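Local atomic coordinates of mandelate racemase/muconate lactonizing enzyme (Polaromonas sp., PDB entry 3CB3), a protein that is an enolase-superfamily enzyme, classed as a mandelate racemase, that binds magnesium and L-glucaric acid and probably acts on an acid-sugar substrate. Residues Gly180-Val185 and Met211-Gln216. Sequence-based numbering, arbitrary orientation.
Sequences GIKLKV and MVDANQ. With MG (magnesium ion), chain E; LGT (L-glucaric acid), chain G.
Lys182 and Asp213, on adjacent parallel strands, meet the same carboxylate end of the L-glucaric acid, Lys182 by a hydrogen bond and Asp213 through magnesium. Four backbone hydrogen bonds join the strands: Met211 N to Ile181 O, Leu183 N to Met211 O, Asp213 N to Leu183 O and Val185 N to Asp213 O. Lys182 CB lies 4.1 Å from Met211 O. Its CG stands anti to the backbone N (chi1 -171°) and passes Met211 CB. CD runs beside Asp213 CB. A bend at chi3 (74°) brings Lys182 CE to 3.8 Å from Asp213 OD2. Lys182 NZ then hydrogen-bonds ligand O1A at 2.9 Å and forms salt bridges with Glu239 and Glu335. With an alanine here, O1A is likely to lose this donor and both glutamates this ammonium partner, though Glu239 would keep the metal. Asp213 OD2 binds magnesium at 2.1 Å, and ligand O1A and O2 bind the same ion. Glu239, Glu265 and a water complete its shell. Asp213 OD1 accepts from Asn215 N on its anti side, an Asx turn that helps fix the carboxylate. Lys184 NZ holds the far carboxylate through ligand O6A, 2.9 Å away; a water accepts from Lys184 NZ and donates to Asp213 OD2. On the face of Leu183 and Val212, away from the ligand, Val212 CB meets Val185 CG2 at 3.9 Å, beside helix 190-204. This is a beta-alpha-beta unit of the enolase-superfamily barrel, with the Lys-X-Lys motif and a metal-binding aspartate at the strand ends.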
ATOM      1  N   GLY A 180      -0.321  -4.768 -32.896  1.00 23.51           N
ATOM      2  CA  GLY A 180       1.073  -4.603 -32.525  1.00 20.01           C
ATOM      3  C   GLY A 180       1.549  -5.804 -31.739  1.00 19.41           C
ATOM      4  O   GLY A 180       0.739  -6.624 -31.302  1.00 18.02           O
ATOM      5  N   ILE A 181       2.861  -5.913 -31.563  1.00 17.72           N
ATOM      6  CA  ILE A 181       3.437  -7.029 -30.825  1.00 18.55           C
ATOM      7  C   ILE A 181       4.426  -6.520 -29.775  1.00 17.17           C
ATOM      8  O   ILE A 181       5.275  -5.684 -30.074  1.00 17.00           O
ATOM      9  CB  ILE A 181       4.205  -7.992 -31.772  1.00 18.20           C
ATOM     10  CG1 ILE A 181       3.268  -8.526 -32.865  1.00 19.16           C
ATOM     11  CG2 ILE A 181       4.793  -9.142 -30.967  1.00 20.17           C
ATOM     12  CD1 ILE A 181       2.159  -9.452 -32.356  1.00 19.30           C
ATOM     13  N   LYS A 182       4.298  -7.012 -28.547  1.00 18.58           N
ATOM     14  CA  LYS A 182       5.227  -6.627 -27.481  1.00 18.71           C
ATOM     15  C   LYS A 182       6.130  -7.830 -27.218  1.00 17.80           C
ATOM     16  O   LYS A 182       5.651  -8.940 -26.961  1.00 16.79           O
ATOM     17  CB  LYS A 182       4.492  -6.247 -26.192  1.00 18.27           C
ATOM     18  CG  LYS A 182       5.421  -5.627 -25.146  1.00 19.49           C
ATOM     19  CD  LYS A 182       4.661  -4.871 -24.052  1.00 20.79           C
ATOM     20  CE  LYS A 182       3.974  -5.814 -23.080  1.00 21.12           C
ATOM     21  NZ  LYS A 182       3.105  -5.045 -22.134  1.00 23.87           N
ATOM     22  N   LEU A 183       7.433  -7.600 -27.287  1.00 19.38           N
ATOM     23  CA  LEU A 183       8.412  -8.668 -27.086  1.00 20.02           C
ATOM     24  C   LEU A 183       9.152  -8.514 -25.764  1.00 20.41           C
ATOM     25  O   LEU A 183       9.596  -7.422 -25.410  1.00 15.71           O
ATOM     26  CB  LEU A 183       9.430  -8.653 -28.221  1.00 19.40           C
ATOM     27  CG  LEU A 183       8.861  -8.734 -29.643  1.00 22.22           C
ATOM     28  CD1 LEU A 183       9.945  -8.330 -30.638  1.00 22.22           C
ATOM     29  CD2 LEU A 183       8.337 -10.144 -29.918  1.00 19.63           C
ATOM     30  N   LYS A 184       9.291  -9.618 -25.041  1.00 19.68           N
ATOM     31  CA  LYS A 184      10.003  -9.570 -23.784  1.00 21.24           C
ATOM     32  C   LYS A 184      11.507  -9.560 -24.029  1.00 20.98           C
ATOM     33  O   LYS A 184      12.019 -10.300 -24.871  1.00 21.61           O
ATOM     34  CB  LYS A 184       9.600 -10.760 -22.910  1.00 23.26           C
ATOM     35  CG  LYS A 184       8.204 -10.613 -22.331  1.00 25.49           C
ATOM     36  CD  LYS A 184       7.798 -11.818 -21.522  1.00 28.57           C
ATOM     37  CE  LYS A 184       6.494 -11.548 -20.800  1.00 32.88           C
ATOM     38  NZ  LYS A 184       6.611 -10.380 -19.881  1.00 34.17           N
ATOM     39  N   VAL A 185      12.201  -8.682 -23.318  1.00 19.93           N
ATOM     40  CA  VAL A 185      13.652  -8.568 -23.414  1.00 18.51           C
ATOM     41  C   VAL A 185      14.164  -8.472 -21.981  1.00 19.87           C
ATOM     42  O   VAL A 185      13.388  -8.572 -21.033  1.00 20.18           O
ATOM     43  CB  VAL A 185      14.095  -7.295 -24.195  1.00 18.47           C
ATOM     44  CG1 VAL A 185      13.682  -7.397 -25.673  1.00 16.29           C
ATOM     45  CG2 VAL A 185      13.490  -6.050 -23.552  1.00 17.27           C
ATOM     46  N   MET A 211       6.878  -3.297 -29.628  1.00 18.96           N
ATOM     47  CA  MET A 211       7.251  -2.730 -28.335  1.00 20.53           C
ATOM     48  C   MET A 211       8.042  -3.815 -27.608  1.00 19.20           C
ATOM     49  O   MET A 211       7.943  -4.991 -27.961  1.00 18.04           O
ATOM     50  CB  MET A 211       6.008  -2.388 -27.501  1.00 22.03           C
ATOM     51  CG  MET A 211       4.990  -1.520 -28.199  1.00 26.84           C
ATOM     52  SD  MET A 211       3.744  -2.490 -29.089  1.00 30.37           S
ATOM     53  CE  MET A 211       2.245  -1.523 -28.639  1.00 29.96           C
ATOM     54  N   VAL A 212       8.834  -3.428 -26.615  1.00 17.23           N
ATOM     55  CA  VAL A 212       9.582  -4.413 -25.838  1.00 18.12           C
ATOM     56  C   VAL A 212       9.309  -4.161 -24.362  1.00 19.99           C
ATOM     57  O   VAL A 212       9.044  -3.019 -23.948  1.00 16.72           O
ATOM     58  CB  VAL A 212      11.114  -4.331 -26.075  1.00 16.06           C
ATOM     59  CG1 VAL A 212      11.435  -4.562 -27.548  1.00 13.40           C
ATOM     60  CG2 VAL A 212      11.647  -2.991 -25.591  1.00 12.55           C
ATOM     61  N   ASP A 213       9.350  -5.236 -23.581  1.00 18.87           N
ATOM     62  CA  ASP A 213       9.135  -5.152 -22.139  1.00 17.47           C
ATOM     63  C   ASP A 213      10.355  -5.800 -21.468  1.00 17.49           C
ATOM     64  O   ASP A 213      10.609  -6.988 -21.650  1.00 16.81           O
ATOM     65  CB  ASP A 213       7.871  -5.907 -21.744  1.00 15.17           C
ATOM     66  CG  ASP A 213       7.421  -5.594 -20.325  1.00 18.11           C
ATOM     67  OD1 ASP A 213       8.279  -5.270 -19.470  1.00 17.66           O
ATOM     68  OD2 ASP A 213       6.201  -5.687 -20.062  1.00 17.63           O
ATOM     69  N   ALA A 214      11.113  -5.007 -20.717  1.00 16.90           N
ATOM     70  CA  ALA A 214      12.306  -5.505 -20.024  1.00 17.63           C
ATOM     71  C   ALA A 214      11.956  -6.022 -18.626  1.00 19.22           C
ATOM     72  O   ALA A 214      12.781  -6.643 -17.953  1.00 19.11           O
ATOM     73  CB  ALA A 214      13.360  -4.384 -19.922  1.00 12.18           C
ATOM     74  N   ASN A 215      10.732  -5.744 -18.187  1.00 19.28           N
ATOM     75  CA  ASN A 215      10.277  -6.176 -16.873  1.00 20.87           C
ATOM     76  C   ASN A 215      11.251  -5.870 -15.732  1.00 20.70           C
ATOM     77  O   ASN A 215      11.559  -6.752 -14.927  1.00 19.87           O
ATOM     78  CB  ASN A 215       9.962  -7.673 -16.896  1.00 21.31           C
ATOM     79  CG  ASN A 215       8.700  -7.982 -17.665  1.00 22.07           C
ATOM     80  OD1 ASN A 215       7.586  -7.787 -17.163  1.00 23.06           O
ATOM     81  ND2 ASN A 215       8.861  -8.452 -18.893  1.00 20.28           N
ATOM     82  N   GLN A 216      11.719  -4.623 -15.681  1.00 19.42           N
ATOM     83  CA  GLN A 216      12.624  -4.125 -14.633  1.00 21.41           C
ATOM     84  C   GLN A 216      13.963  -4.852 -14.499  1.00 21.00           C
ATOM     85  O   GLN A 216      14.632  -4.743 -13.464  1.00 20.50           O
ATOM     86  CB  GLN A 216      11.920  -4.164 -13.263  1.00 20.46           C
ATOM     87  CG  GLN A 216      10.424  -3.891 -13.303  1.00 24.85           C
ATOM     88  CD  GLN A 216       9.767  -3.944 -11.921  1.00 27.29           C
ATOM     89  OE1 GLN A 216       8.584  -4.272 -11.792  1.00 30.63           O
ATOM     90  NE2 GLN A 216      10.525  -3.603 -10.893  1.00 26.78           N
TER
HETATM   91 MG    MG E 501       4.930  -5.095 -18.506  1.00 23.84          MG
HETATM   92  O1A LGT G 601       3.175  -5.747 -19.363  1.00 32.23           O
HETATM   93  C1  LGT G 601       2.786  -6.865 -18.969  1.00 35.15           C
HETATM   94  O1B LGT G 601       1.642  -7.336 -19.180  1.00 35.40           O
HETATM   95  C2  LGT G 601       3.781  -7.756 -18.160  1.00 36.20           C
HETATM   96  O2  LGT G 601       4.758  -6.922 -17.506  1.00 33.57           O
HETATM   97  C3  LGT G 601       3.060  -8.635 -17.118  1.00 38.54           C
HETATM   98  O3  LGT G 601       2.340  -7.782 -16.234  1.00 39.07           O
HETATM   99  C4  LGT G 601       4.002  -9.556 -16.267  1.00 40.54           C
HETATM  100  O4  LGT G 601       4.006  -9.165 -14.884  1.00 41.55           O
HETATM  101  C5  LGT G 601       3.656 -11.068 -16.307  1.00 42.91           C
HETATM  102  O5  LGT G 601       2.296 -11.261 -15.883  1.00 43.25           O
HETATM  103  C6  LGT G 601       3.856 -11.667 -17.718  1.00 44.46           C
HETATM  104  O6A LGT G 601       5.040 -11.915 -18.048  1.00 46.95           O
HETATM  105  O6B LGT G 601       2.854 -11.859 -18.444  1.00 45.68           O
HETATM  106  O   HOH W   1       5.707  -8.284 -20.807  1.00 42.17           O
HETATM  107  O   HOH W   2       6.745  -4.674 -17.835  1.00 20.56           O